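Local coordinates for sortase family protein (Streptococcus agalactiae serogroup V, PDB 3RBJ), which probably acts as a class C sortase in pilus assembly, a membrane-linked cysteine transpeptidase of which this chain is the extracellular catalytic part, here in a lid-mutant form, at residues Val87-Ile92 and Asp152-Glu157; His127-Ala132 and His189-Thr194. The protein carries 6 engineered substitutions. All blocks are in the same frame, centred on the assembly; numbering follows the deposited sequence.

Interaction 1. Residues Val87-Ile92 and Asp152-Glu157; sequences VIIPRI and DRFYIE
I88 and Y155 form an antiparallel hydrogen-bonded pair whose two backbone bonds, I88 N to Y155 O at 2.9 Å and Y155 N to I88 O at 3.1 Å, are both nearly straight at the hydrogen. The two side chains share one face of the sheet, but I88 meets its partner at the base of the ring, with I88 CD1 4.2 Å from Y155 CB. With CG1 anti to the carbonyl carbon, I88 CD1 also comes within 4.1 Å of E157 N. The rim of the Y155 ring is taken by P90, whose CD lies in the ring plane 3.9 Å from Y155 CE2, while the Y214 ring also meets it. The short strands 87-89 and 153-157 run antiparallel, at 158° between their N-to-C directions, and their pairing joins the first and last strands of the sheet order, as expected for the closed beta-barrel of sortases. On the opposite face V87 CG1 packs 3.7 Å from I156 CG1, and I89 CD1 touches F154 CB at 3.5 Å. Past the strands, D152 meets R91 of the short 3-10 segment in a salt bridge. D152 OD1 offers its syn lone pair to R91 NH2 at 2.7 Å, bent to 138° at the hydrogen. The second link, R91 NE to D152 OD2, is less certain, OD2, which also bonds T149 N, being less surely placed. Guanidinium and carboxylate planes stand 53° apart, ruling out a flat paired bridge.

Interaction 2. Residues His127-Ala132 and His189-Thr194; sequences HAVLTA and HVTLLT
H127-A132 and H189-T194 run parallel, their axes 16° apart, with H127 beside H189 and L130 beside L192. Backbone bonds set this register: A128 N reaches H189 O at 3.0 Å, L130 N reaches T191 O at 2.9 Å and L193 N reaches L130 O at 2.8 Å. Among side-chain polar contacts, H127 NE2 meets T191 OG1 at its ring edge; the modelled separation is very short and either could donate. With CG anti to the backbone N (chi1 -176°), the H127 ring is carried across to T191, while ND1 bonds Y182 O. The aromatic contact is edge-to-face, the H189 edge toward the H127 face with planes 52° apart, and H189 CB makes a CH-pi contact over that face, 4.2 Å from the ring centroid. H189 ND1 bonds G209 O and H189 NE2 bonds E187 OE1. Among apolar pairs, L130 CD1 lies 4.0 Å from L192 CD2, and T131 CG2 lies 3.5 Å from L193 CD2. The predicted catalytic H133 follows strand 126-131, and A195, the changed position of the predicted acyl-thioester nucleophile, lies within strand 188-196. Strand 111-113 flanks 126-131, strand 203-212 flanks 188-196, and F154 and I156 of strand 153-158 pack on V190.

From the N terminus, 87-92 comes first, then 127-132, 152-157 and 189-194, so the two contacts cross. Interaction 1 closes a loop of 59 intervening residues that contains strand 126-131; interaction 2 closes one of 56 that contains strand 153-158. Both serve one eight-stranded sheet: the first closes it by joining the first and last strands of the order, the second pairs two adjacent parallel strands within that order. The centres stand about 12 Å apart, yet side chains meet between them: V87 CG1 lies 3.4 Å from L130 CD1, I89 CD1 3.8 Å from L192 CD1, and F154 CE1 3.8 Å from L192 CD2. The barrel closure thus packs against strands that carry or precede the predicted catalytic positions.

Interaction 1. Residues Val87-Ile92 and Asp152-Glu157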
# COMPACT_ATOMS: atom_id res chain seq x y z
N VAL A 87 -3.26 0.67 -6.83
CA VAL A 87 -1.85 0.45 -7.07
C VAL A 87 -1.66 -0.04 -8.49
O VAL A 87 -2.29 -1.01 -8.92
CB VAL A 87 -1.20 -0.51 -6.07
CG1 VAL A 87 -1.12 0.16 -4.73
CG2 VAL A 87 -2.03 -1.74 -5.83
N ILE A 88 -0.79 0.67 -9.22
CA ILE A 88 -0.48 0.39 -10.64
C ILE A 88 0.91 -0.26 -10.62
O ILE A 88 1.73 0.11 -9.78
CB ILE A 88 -0.49 1.71 -11.44
CG1 ILE A 88 -1.85 2.43 -11.28
CG2 ILE A 88 -0.12 1.51 -12.96
CD1 ILE A 88 -1.86 3.63 -10.30
N ILE A 89 1.16 -1.25 -11.48
CA ILE A 89 2.44 -2.00 -11.51
C ILE A 89 2.65 -2.35 -12.95
O ILE A 89 2.24 -3.43 -13.36
CB ILE A 89 2.38 -3.40 -10.76
CG1 ILE A 89 1.55 -3.38 -9.46
CG2 ILE A 89 3.77 -4.00 -10.50
CD1 ILE A 89 2.08 -2.56 -8.48
N PRO A 90 3.25 -1.43 -13.75
CA PRO A 90 3.35 -1.74 -15.19
C PRO A 90 4.06 -3.06 -15.49
O PRO A 90 3.65 -3.76 -16.39
CB PRO A 90 4.13 -0.55 -15.77
CG PRO A 90 3.83 0.58 -14.83
CD PRO A 90 3.73 -0.06 -13.46
N ARG A 91 5.13 -3.40 -14.78
CA ARG A 91 5.85 -4.67 -15.07
C ARG A 91 4.86 -5.84 -15.22
O ARG A 91 5.02 -6.66 -16.12
CB ARG A 91 6.92 -4.98 -13.98
CG ARG A 91 7.47 -6.43 -13.93
CD ARG A 91 8.47 -6.77 -15.07
NE ARG A 91 9.75 -6.05 -14.95
CZ ARG A 91 10.57 -5.76 -15.99
NH1 ARG A 91 10.28 -6.16 -17.22
NH2 ARG A 91 11.71 -5.10 -15.80
N ILE A 92 3.85 -5.94 -14.34
CA ILE A 92 2.90 -7.04 -14.49
C ILE A 92 1.47 -6.64 -14.91
O ILE A 92 0.50 -7.35 -14.63
CB ILE A 92 2.85 -7.98 -13.26
CG1 ILE A 92 2.14 -7.28 -12.10
CG2 ILE A 92 4.28 -8.47 -12.88
CD1 ILE A 92 2.02 -8.12 -10.81
N ASP A 152 12.34 -1.93 -10.97
CA ASP A 152 10.98 -1.73 -11.50
C ASP A 152 10.22 -0.72 -10.66
O ASP A 152 10.51 -0.56 -9.47
CB ASP A 152 10.19 -3.02 -11.61
CG ASP A 152 10.73 -3.97 -12.65
OD1 ASP A 152 11.43 -3.56 -13.64
OD2 ASP A 152 10.40 -5.16 -12.49
N ARG A 153 9.21 -0.08 -11.26
CA ARG A 153 8.45 0.95 -10.56
C ARG A 153 6.99 0.57 -10.36
O ARG A 153 6.42 -0.22 -11.15
CB ARG A 153 8.53 2.29 -11.28
CG ARG A 153 9.89 2.57 -11.90
CD ARG A 153 10.20 4.00 -12.03
NE ARG A 153 11.65 4.13 -12.13
CZ ARG A 153 12.30 5.03 -12.86
NH1 ARG A 153 13.63 5.00 -12.87
NH2 ARG A 153 11.64 5.94 -13.58
N PHE A 154 6.43 1.07 -9.26
CA PHE A 154 5.01 1.01 -9.00
C PHE A 154 4.46 2.32 -8.44
O PHE A 154 5.17 3.10 -7.82
CB PHE A 154 4.62 -0.24 -8.20
CG PHE A 154 5.22 -0.33 -6.80
CD1 PHE A 154 4.55 0.17 -5.70
CD2 PHE A 154 6.45 -0.97 -6.58
CE1 PHE A 154 5.08 0.04 -4.41
CE2 PHE A 154 6.98 -1.11 -5.30
CZ PHE A 154 6.29 -0.58 -4.20
N TYR A 155 3.19 2.57 -8.70
CA TYR A 155 2.59 3.85 -8.41
C TYR A 155 1.36 3.65 -7.59
O TYR A 155 0.72 2.59 -7.63
CB TYR A 155 2.22 4.60 -9.69
CG TYR A 155 3.39 4.64 -10.63
CD1 TYR A 155 4.27 5.70 -10.62
CD2 TYR A 155 3.63 3.57 -11.49
CE1 TYR A 155 5.36 5.71 -11.46
CE2 TYR A 155 4.70 3.58 -12.37
CZ TYR A 155 5.57 4.65 -12.33
OH TYR A 155 6.65 4.63 -13.17
N ILE A 156 1.02 4.69 -6.85
CA ILE A 156 -0.18 4.65 -6.07
C ILE A 156 -0.96 5.86 -6.37
O ILE A 156 -0.43 6.93 -6.23
CB ILE A 156 0.15 4.68 -4.59
CG1 ILE A 156 0.72 3.31 -4.22
CG2 ILE A 156 -1.10 5.01 -3.83
CD1 ILE A 156 1.75 3.31 -3.06
N GLU A 157 -2.23 5.69 -6.72
CA GLU A 157 -3.12 6.83 -6.87
C GLU A 157 -4.02 6.92 -5.67
O GLU A 157 -4.69 5.95 -5.33
CB GLU A 157 -3.94 6.70 -8.14
CG GLU A 157 -4.60 7.98 -8.60
CD GLU A 157 -4.11 8.45 -9.97
OE1 GLU A 157 -3.72 7.60 -10.81
OE2 GLU A 157 -4.10 9.68 -10.19

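Interaction 2. Residues His127-Ala132 and His189-Thr194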
# COMPACT_ATOMS: atom_id res chain seq x y z
N HIS A 127 6.08 3.59 6.26
CA HIS A 127 6.21 2.34 5.52
C HIS A 127 4.82 1.74 5.28
O HIS A 127 4.26 1.12 6.19
CB HIS A 127 7.16 1.38 6.24
CG HIS A 127 7.42 0.11 5.49
ND1 HIS A 127 8.37 -0.80 5.90
CD2 HIS A 127 6.92 -0.37 4.32
CE1 HIS A 127 8.41 -1.80 5.03
NE2 HIS A 127 7.54 -1.57 4.07
N ALA A 128 4.29 1.89 4.05
CA ALA A 128 2.97 1.33 3.75
C ALA A 128 3.02 -0.15 3.35
O ALA A 128 3.84 -0.54 2.54
CB ALA A 128 2.25 2.14 2.68
N VAL A 129 2.16 -0.99 3.89
CA VAL A 129 2.18 -2.38 3.45
C VAL A 129 0.85 -2.82 2.86
O VAL A 129 -0.22 -2.62 3.47
CB VAL A 129 2.54 -3.40 4.55
CG1 VAL A 129 2.71 -4.77 3.91
CG2 VAL A 129 3.88 -2.99 5.31
N LEU A 130 0.91 -3.41 1.67
CA LEU A 130 -0.29 -3.87 0.99
C LEU A 130 -0.21 -5.36 0.68
O LEU A 130 0.76 -5.83 0.10
CB LEU A 130 -0.52 -3.08 -0.30
CG LEU A 130 -0.21 -1.58 -0.24
CD1 LEU A 130 -0.17 -0.98 -1.63
CD2 LEU A 130 -1.22 -0.86 0.64
N THR A 131 -1.24 -6.10 1.08
CA THR A 131 -1.29 -7.54 0.84
C THR A 131 -2.31 -7.89 -0.24
O THR A 131 -2.99 -7.01 -0.78
CB THR A 131 -1.63 -8.31 2.13
OG1 THR A 131 -2.98 -8.03 2.51
CG2 THR A 131 -0.69 -7.91 3.25
N ALA A 132 -2.43 -9.18 -0.55
CA ALA A 132 -3.37 -9.64 -1.56
C ALA A 132 -3.19 -11.14 -1.74
O ALA A 132 -2.26 -11.74 -1.19
CB ALA A 132 -3.30 -8.75 -2.79
N HIS A 189 8.77 4.21 2.23
CA HIS A 189 8.71 2.94 1.51
C HIS A 189 7.28 2.44 1.33
O HIS A 189 6.39 2.85 2.08
CB HIS A 189 9.46 1.88 2.30
CG HIS A 189 10.94 1.96 2.20
ND1 HIS A 189 11.65 1.54 1.09
CD2 HIS A 189 11.87 2.35 3.11
CE1 HIS A 189 12.95 1.68 1.32
NE2 HIS A 189 13.10 2.16 2.54
N VAL A 190 7.05 1.53 0.38
CA VAL A 190 5.82 0.68 0.43
C VAL A 190 6.16 -0.72 -0.01
O VAL A 190 6.87 -0.89 -1.00
CB VAL A 190 4.60 1.24 -0.35
CG1 VAL A 190 4.86 1.35 -1.80
CG2 VAL A 190 3.37 0.42 -0.12
N THR A 191 5.76 -1.67 0.83
CA THR A 191 5.94 -3.09 0.63
C THR A 191 4.65 -3.78 0.03
O THR A 191 3.56 -3.68 0.60
CB THR A 191 6.34 -3.77 1.97
OG1 THR A 191 7.64 -3.25 2.41
CG2 THR A 191 6.34 -5.31 1.86
N LEU A 192 4.80 -4.47 -1.10
CA LEU A 192 3.77 -5.34 -1.68
C LEU A 192 4.01 -6.78 -1.16
O LEU A 192 5.12 -7.34 -1.23
CB LEU A 192 3.78 -5.26 -3.22
CG LEU A 192 3.86 -3.89 -3.93
CD1 LEU A 192 3.87 -3.99 -5.50
CD2 LEU A 192 2.81 -2.83 -3.51
N LEU A 193 2.98 -7.40 -0.60
CA LEU A 193 3.23 -8.64 0.10
C LEU A 193 2.27 -9.69 -0.45
O LEU A 193 1.15 -9.36 -0.82
CB LEU A 193 3.05 -8.43 1.63
CG LEU A 193 3.12 -9.64 2.61
CD1 LEU A 193 3.73 -9.25 3.96
CD2 LEU A 193 1.84 -10.33 2.84
N THR A 194 2.74 -10.93 -0.53
CA THR A 194 1.90 -12.03 -0.89
C THR A 194 2.56 -13.32 -0.51
O THR A 194 3.73 -13.34 -0.15
CB THR A 194 1.53 -12.06 -2.40
OG1 THR A 194 0.53 -13.07 -2.61
CG2 THR A 194 2.76 -12.35 -3.30